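Local coordinates for 50S ribosomal protein L16 arginine hydroxylase (Escherichia coli, PDB 4CCL) that catalyses the iron- and 2-oxoglutarate-dependent hydroxylation of an arginine in ribosomal protein uL16, helping to regulate growth, at residues G120-H125 / P157-V162; H125-D130 / F185-Y190. All coordinates share one frame; numbering follows the deposited sequence.

Contact 1 of 2, residues G120-H125 / P157-V162; sequences GGVGPH and PDLLQV
One face of the Gln161 amide is covered by the backbone at Gly123 and the Pro124 ring: CD of the proline ring sits over Gln161 CD at 3.8 Å, and Gly123 CA lies 3.5 Å from Gln161 NE2 on that same face. Extended beyond CG (chi2 -175°), the glutamine chain crosses the proline obliquely, and NE2 donates to Val122 O at 3.3 Å, the acceptor lying a little out of the amide plane. The amide therefore both covers this glycine-rich loop and grips its backbone.

A second tie comes from Val162 N, which donates to Pro124 O at 3.2 Å from well above the carbonyl plane. Beside it, Val162 CG2 packs on Pro124 CB at 3.8 Å. Water 1 donates to Leu160 O at 2.6 Å and, weakly, to Val122 O. His125, a ligand of the catalytic iron, brings its CB to 3.6 Å from Leu160 O.

The contact thus ties the loop running into the iron site of this JmjC domain to strand 159-161. Gln161 touches Trp61 and Leu159 touches Val63, both of strand 60-65; Val122 rests on Val54 of strand 51-57, and Pro124 on Phe165.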
loop_
_atom_site.group_PDB
_atom_site.type_symbol
_atom_site.label_atom_id
_atom_site.label_comp_id
_atom_site.label_asym_id
_atom_site.label_seq_id
_atom_site.Cartn_x
_atom_site.Cartn_y
_atom_site.Cartn_z
ATOM N N GLY B 120 0.558 -28.776 -31.351
ATOM C CA GLY B 120 0.079 -27.596 -30.655
ATOM C C GLY B 120 0.359 -27.645 -29.167
ATOM O O GLY B 120 0.267 -28.700 -28.539
ATOM N N GLY B 121 0.698 -26.494 -28.597
ATOM C CA GLY B 121 1.048 -26.429 -27.191
ATOM C C GLY B 121 1.633 -25.093 -26.780
ATOM O O GLY B 121 1.904 -24.237 -27.619
ATOM N N VAL B 122 1.820 -24.913 -25.478
ATOM C CA VAL B 122 2.277 -23.638 -24.943
ATOM C C VAL B 122 3.804 -23.583 -24.721
ATOM O O VAL B 122 4.364 -22.529 -24.399
ATOM C CB VAL B 122 1.461 -23.286 -23.667
ATOM C CG1 VAL B 122 2.319 -23.324 -22.407
ATOM C CG2 VAL B 122 0.749 -21.948 -23.834
ATOM N N GLY B 123 4.480 -24.706 -24.959
ATOM C CA GLY B 123 5.916 -24.803 -24.733
ATOM C C GLY B 123 6.248 -25.191 -23.299
ATOM O O GLY B 123 5.340 -25.355 -22.483
ATOM N N PRO B 124 7.547 -25.345 -22.978
ATOM C CA PRO B 124 7.903 -25.646 -21.586
ATOM C C PRO B 124 7.734 -24.418 -20.701
ATOM O O PRO B 124 8.086 -23.324 -21.131
ATOM C CB PRO B 124 9.391 -26.028 -21.664
ATOM C CG PRO B 124 9.799 -25.878 -23.112
ATOM C CD PRO B 124 8.736 -25.078 -23.801
ATOM N N HIS B 125 7.216 -24.591 -19.487
ATOM C CA HIS B 125 7.009 -23.448 -18.598
ATOM C C HIS B 125 6.905 -23.797 -17.114
ATOM O O HIS B 125 6.664 -24.947 -16.744
ATOM C CB HIS B 125 5.791 -22.630 -19.039
ATOM C CG HIS B 125 4.499 -23.383 -18.976
ATOM N ND1 HIS B 125 3.473 -23.026 -18.130
ATOM C CD2 HIS B 125 4.070 -24.476 -19.651
ATOM C CE1 HIS B 125 2.464 -23.866 -18.287
ATOM N NE2 HIS B 125 2.800 -24.753 -19.203
ATOM N N PRO B 157 7.196 -11.649 -26.106
ATOM C CA PRO B 157 6.995 -10.834 -24.901
ATOM C C PRO B 157 5.797 -11.291 -24.071
ATOM O O PRO B 157 5.769 -11.080 -22.859
ATOM C CB PRO B 157 6.726 -9.440 -25.470
ATOM C CG PRO B 157 7.473 -9.419 -26.750
ATOM C CD PRO B 157 7.361 -10.817 -27.310
ATOM N N ASP B 158 4.819 -11.905 -24.724
ATOM C CA ASP B 158 3.588 -12.308 -24.059
ATOM C C ASP B 158 3.601 -13.761 -23.593
ATOM O O ASP B 158 2.605 -14.259 -23.068
ATOM C CB ASP B 158 2.395 -12.063 -24.979
ATOM C CG ASP B 158 1.203 -11.510 -24.238
ATOM O OD1 ASP B 158 1.245 -10.325 -23.846
ATOM O OD2 ASP B 158 0.230 -12.263 -24.040
ATOM N N LEU B 159 4.728 -14.437 -23.790
ATOM C CA LEU B 159 4.796 -15.878 -23.589
ATOM C C LEU B 159 6.037 -16.290 -22.791
ATOM O O LEU B 159 7.166 -16.051 -23.220
ATOM C CB LEU B 159 4.765 -16.562 -24.960
ATOM C CG LEU B 159 4.716 -18.079 -25.153
ATOM C CD1 LEU B 159 6.116 -18.660 -25.271
ATOM C CD2 LEU B 159 3.909 -18.764 -24.061
ATOM N N LEU B 160 5.820 -16.919 -21.636
ATOM C CA LEU B 160 6.916 -17.335 -20.758
ATOM C C LEU B 160 7.319 -18.790 -20.963
ATOM O O LEU B 160 6.468 -19.680 -21.021
ATOM C CB LEU B 160 6.549 -17.123 -19.287
ATOM C CG LEU B 160 7.075 -15.866 -18.591
ATOM C CD1 LEU B 160 8.588 -15.739 -18.747
ATOM C CD2 LEU B 160 6.364 -14.634 -19.121
ATOM N N GLN B 161 8.624 -19.024 -21.051
ATOM C CA GLN B 161 9.154 -20.370 -21.223
ATOM C C GLN B 161 10.461 -20.575 -20.466
ATOM O O GLN B 161 11.099 -19.617 -20.031
ATOM C CB GLN B 161 9.368 -20.687 -22.705
ATOM C CG GLN B 161 8.098 -21.008 -23.468
ATOM C CD GLN B 161 8.368 -21.439 -24.897
ATOM O OE1 GLN B 161 9.518 -21.524 -25.324
ATOM N NE2 GLN B 161 7.306 -21.720 -25.644
ATOM N N VAL B 162 10.847 -21.836 -20.309
ATOM C CA VAL B 162 12.152 -22.167 -19.761
ATOM C C VAL B 162 12.949 -22.938 -20.805
ATOM O O VAL B 162 12.444 -23.230 -21.890
ATOM C CB VAL B 162 12.032 -23.032 -18.492
ATOM C CG1 VAL B 162 11.307 -22.273 -17.395
ATOM C CG2 VAL B 162 11.314 -24.339 -18.804
HETATM O O HOH W 1 4.129 -20.800 -21.533
#

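Contact 2 of 2, residues H125-D130 / F185-Y190; sequences HLDQYD and FPHEGY
His187 turns the edge of its imidazole toward the face of the His125 ring, with planes 65° apart and centroids separated by 4.2 Å. Its NE2 comes closest, 3.2 Å from His125 CE1. In both residues CG stands between the backbone N and the carbonyl carbon (chi1 63° in His125, 53° in His187), which starts both rings off in comparable fashion from backbones that are themselves paired.

That pairing is a single antiparallel, hydrogen-bonded bridge: His125 N donates to His187 O at 2.9 Å, and His187 N returns a bond to His125 O. His125 O also lies over one face of the His187 ring. Rotation of that ring is fixed by ND1, which donates to Phe185 O at 2.9 Å in the carbonyl plane, so NE2 is turned toward water 3, with Asp127 at the NE2–CE1 edge of the ring. Water 3 spans the gap, donating to Asp127 OD2 at 2.8 Å and lying 2.9 Å from His187 NE2. These three residues are the iron ligands, the His-X-Asp…His facial triad of 2-oxoglutarate oxygenases.

Next to the site, Leu126 CD2 packs on Pro186 CD at 3.8 Å. Strand 187-191 is an edge strand of a three-stranded sheet within this chain; His187 packs on Trp142 of its neighbour, strand 140-145, and at the far end of the loop Asp130 forms a salt bridge with Arg107.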
loop_
_atom_site.group_PDB
_atom_site.type_symbol
_atom_site.label_atom_id
_atom_site.label_comp_id
_atom_site.label_asym_id
_atom_site.label_seq_id
_atom_site.Cartn_x
_atom_site.Cartn_y
_atom_site.Cartn_z
ATOM N N HIS B 125 7.216 -24.591 -19.487
ATOM C CA HIS B 125 7.009 -23.448 -18.598
ATOM C C HIS B 125 6.905 -23.797 -17.114
ATOM O O HIS B 125 6.664 -24.947 -16.744
ATOM C CB HIS B 125 5.791 -22.630 -19.039
ATOM C CG HIS B 125 4.499 -23.383 -18.976
ATOM N ND1 HIS B 125 3.473 -23.026 -18.130
ATOM C CD2 HIS B 125 4.070 -24.476 -19.651
ATOM C CE1 HIS B 125 2.464 -23.866 -18.287
ATOM N NE2 HIS B 125 2.800 -24.753 -19.203
ATOM N N LEU B 126 7.080 -22.779 -16.276
ATOM C CA LEU B 126 6.921 -22.901 -14.833
ATOM C C LEU B 126 5.654 -22.182 -14.383
ATOM O O LEU B 126 5.254 -21.183 -14.982
ATOM C CB LEU B 126 8.132 -22.296 -14.113
ATOM C CG LEU B 126 9.329 -23.219 -13.888
ATOM C CD1 LEU B 126 10.450 -22.489 -13.179
ATOM C CD2 LEU B 126 8.894 -24.418 -13.084
ATOM N N ASP B 127 5.020 -22.700 -13.338
ATOM C CA ASP B 127 3.896 -22.019 -12.704
ATOM C C ASP B 127 4.242 -21.762 -11.247
ATOM O O ASP B 127 5.096 -22.442 -10.681
ATOM C CB ASP B 127 2.619 -22.860 -12.790
ATOM C CG ASP B 127 2.004 -22.855 -14.176
ATOM O OD1 ASP B 127 2.435 -22.040 -15.018
ATOM O OD2 ASP B 127 1.080 -23.662 -14.417
ATOM N N GLN B 128 3.599 -20.770 -10.642
ATOM C CA GLN B 128 3.744 -20.550 -9.206
ATOM C C GLN B 128 2.628 -21.227 -8.422
ATOM O O GLN B 128 2.539 -21.089 -7.202
ATOM C CB GLN B 128 3.826 -19.060 -8.862
ATOM C CG GLN B 128 5.180 -18.430 -9.154
ATOM C CD GLN B 128 6.338 -19.208 -8.546
ATOM O OE1 GLN B 128 7.371 -19.397 -9.187
ATOM N NE2 GLN B 128 6.172 -19.657 -7.304
ATOM N N TYR B 129 1.774 -21.959 -9.129
ATOM C CA TYR B 129 0.607 -22.563 -8.500
ATOM C C TYR B 129 0.436 -24.044 -8.829
ATOM O O TYR B 129 0.960 -24.538 -9.830
ATOM C CB TYR B 129 -0.649 -21.801 -8.910
ATOM C CG TYR B 129 -0.511 -20.300 -8.795
ATOM C CD1 TYR B 129 -0.684 -19.660 -7.575
ATOM C CD2 TYR B 129 -0.200 -19.524 -9.906
ATOM C CE1 TYR B 129 -0.555 -18.288 -7.466
ATOM C CE2 TYR B 129 -0.070 -18.156 -9.807
ATOM C CZ TYR B 129 -0.247 -17.542 -8.586
ATOM O OH TYR B 129 -0.117 -16.178 -8.489
ATOM N N ASP B 130 -0.305 -24.740 -7.972
ATOM C CA ASP B 130 -0.663 -26.129 -8.208
ATOM C C ASP B 130 -1.662 -26.193 -9.353
ATOM O O ASP B 130 -2.425 -25.253 -9.573
ATOM C CB ASP B 130 -1.292 -26.734 -6.955
ATOM C CG ASP B 130 -0.428 -26.556 -5.724
ATOM O OD1 ASP B 130 -0.498 -25.476 -5.097
ATOM O OD2 ASP B 130 0.325 -27.495 -5.385
ATOM N N PHE B 185 7.719 -26.988 -10.683
ATOM C CA PHE B 185 8.108 -28.075 -11.574
ATOM C C PHE B 185 7.880 -27.696 -13.029
ATOM O O PHE B 185 6.745 -27.469 -13.442
ATOM C CB PHE B 185 7.335 -29.355 -11.239
ATOM C CG PHE B 185 7.742 -29.986 -9.938
ATOM C CD1 PHE B 185 7.243 -29.509 -8.739
ATOM C CD2 PHE B 185 8.626 -31.053 -9.915
ATOM C CE1 PHE B 185 7.614 -30.084 -7.539
ATOM C CE2 PHE B 185 9.003 -31.634 -8.715
ATOM C CZ PHE B 185 8.495 -31.147 -7.526
ATOM N N PRO B 186 8.963 -27.625 -13.814
ATOM C CA PRO B 186 8.829 -27.293 -15.234
ATOM C C PRO B 186 8.067 -28.382 -15.966
ATOM O O PRO B 186 8.314 -29.569 -15.748
ATOM C CB PRO B 186 10.278 -27.234 -15.722
ATOM C CG PRO B 186 11.030 -28.086 -14.769
ATOM C CD PRO B 186 10.360 -27.897 -13.439
ATOM N N HIS B 187 7.138 -27.977 -16.819
ATOM C CA HIS B 187 6.342 -28.933 -17.563
ATOM C C HIS B 187 6.036 -28.430 -18.963
ATOM O O HIS B 187 6.003 -27.225 -19.217
ATOM C CB HIS B 187 5.045 -29.250 -16.818
ATOM C CG HIS B 187 4.256 -28.038 -16.441
ATOM N ND1 HIS B 187 4.470 -27.346 -15.271
ATOM C CD2 HIS B 187 3.251 -27.394 -17.082
ATOM C CE1 HIS B 187 3.633 -26.325 -15.203
ATOM N NE2 HIS B 187 2.882 -26.333 -16.293
ATOM N N GLU B 188 5.829 -29.370 -19.873
ATOM C CA GLU B 188 5.493 -29.051 -21.245
ATOM C C GLU B 188 4.603 -30.162 -21.749
ATOM O O GLU B 188 4.785 -31.314 -21.380
ATOM C CB GLU B 188 6.759 -28.993 -22.096
ATOM C CG GLU B 188 6.501 -28.774 -23.574
ATOM C CD GLU B 188 7.773 -28.749 -24.395
ATOM O OE1 GLU B 188 8.777 -29.349 -23.957
ATOM O OE2 GLU B 188 7.767 -28.123 -25.475
ATOM N N GLY B 189 3.648 -29.835 -22.605
ATOM C CA GLY B 189 2.867 -30.881 -23.221
ATOM C C GLY B 189 2.350 -30.460 -24.572
ATOM O O GLY B 189 2.149 -29.273 -24.829
ATOM N N TYR B 190 2.107 -31.443 -25.430
ATOM C CA TYR B 190 1.704 -31.145 -26.796
ATOM C C TYR B 190 0.826 -32.243 -27.378
ATOM O O TYR B 190 0.959 -33.413 -27.026
ATOM C CB TYR B 190 2.920 -30.861 -27.691
ATOM C CG TYR B 190 3.827 -32.047 -27.958
ATOM C CD1 TYR B 190 3.560 -32.929 -28.998
ATOM C CD2 TYR B 190 4.963 -32.269 -27.186
ATOM C CE1 TYR B 190 4.386 -34.007 -29.253
ATOM C CE2 TYR B 190 5.798 -33.348 -27.436
ATOM C CZ TYR B 190 5.502 -34.213 -28.470
ATOM O OH TYR B 190 6.323 -35.286 -28.729
HETATM O O HOH W 2 5.191 -25.836 -12.303
HETATM O O HOH W 3 0.234 -25.107 -16.607
#

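From the N terminus, the chain leaves strand 108-116 and enters the loop that supplies 120-125 and then 125-130, before strand 131-135 returns it to the large sheet. After strand 140-145 it comes back at 157-162, where contact 1 closes a loop of 31 intervening residues. Contact 2 closes a longer one, of 54 residues, when the chain arrives at 185-190. The two loops cross rather than nest, since the segments alternate, and they share His125. Their centres lie about 9 Å apart, and direct packing joins them: Pro124 on Glu188, Val162 on Leu126. Together they hold the iron-binding loop between strand 159-161 on one side and, on the other, strand 187-191, which belongs to the three-stranded sheet.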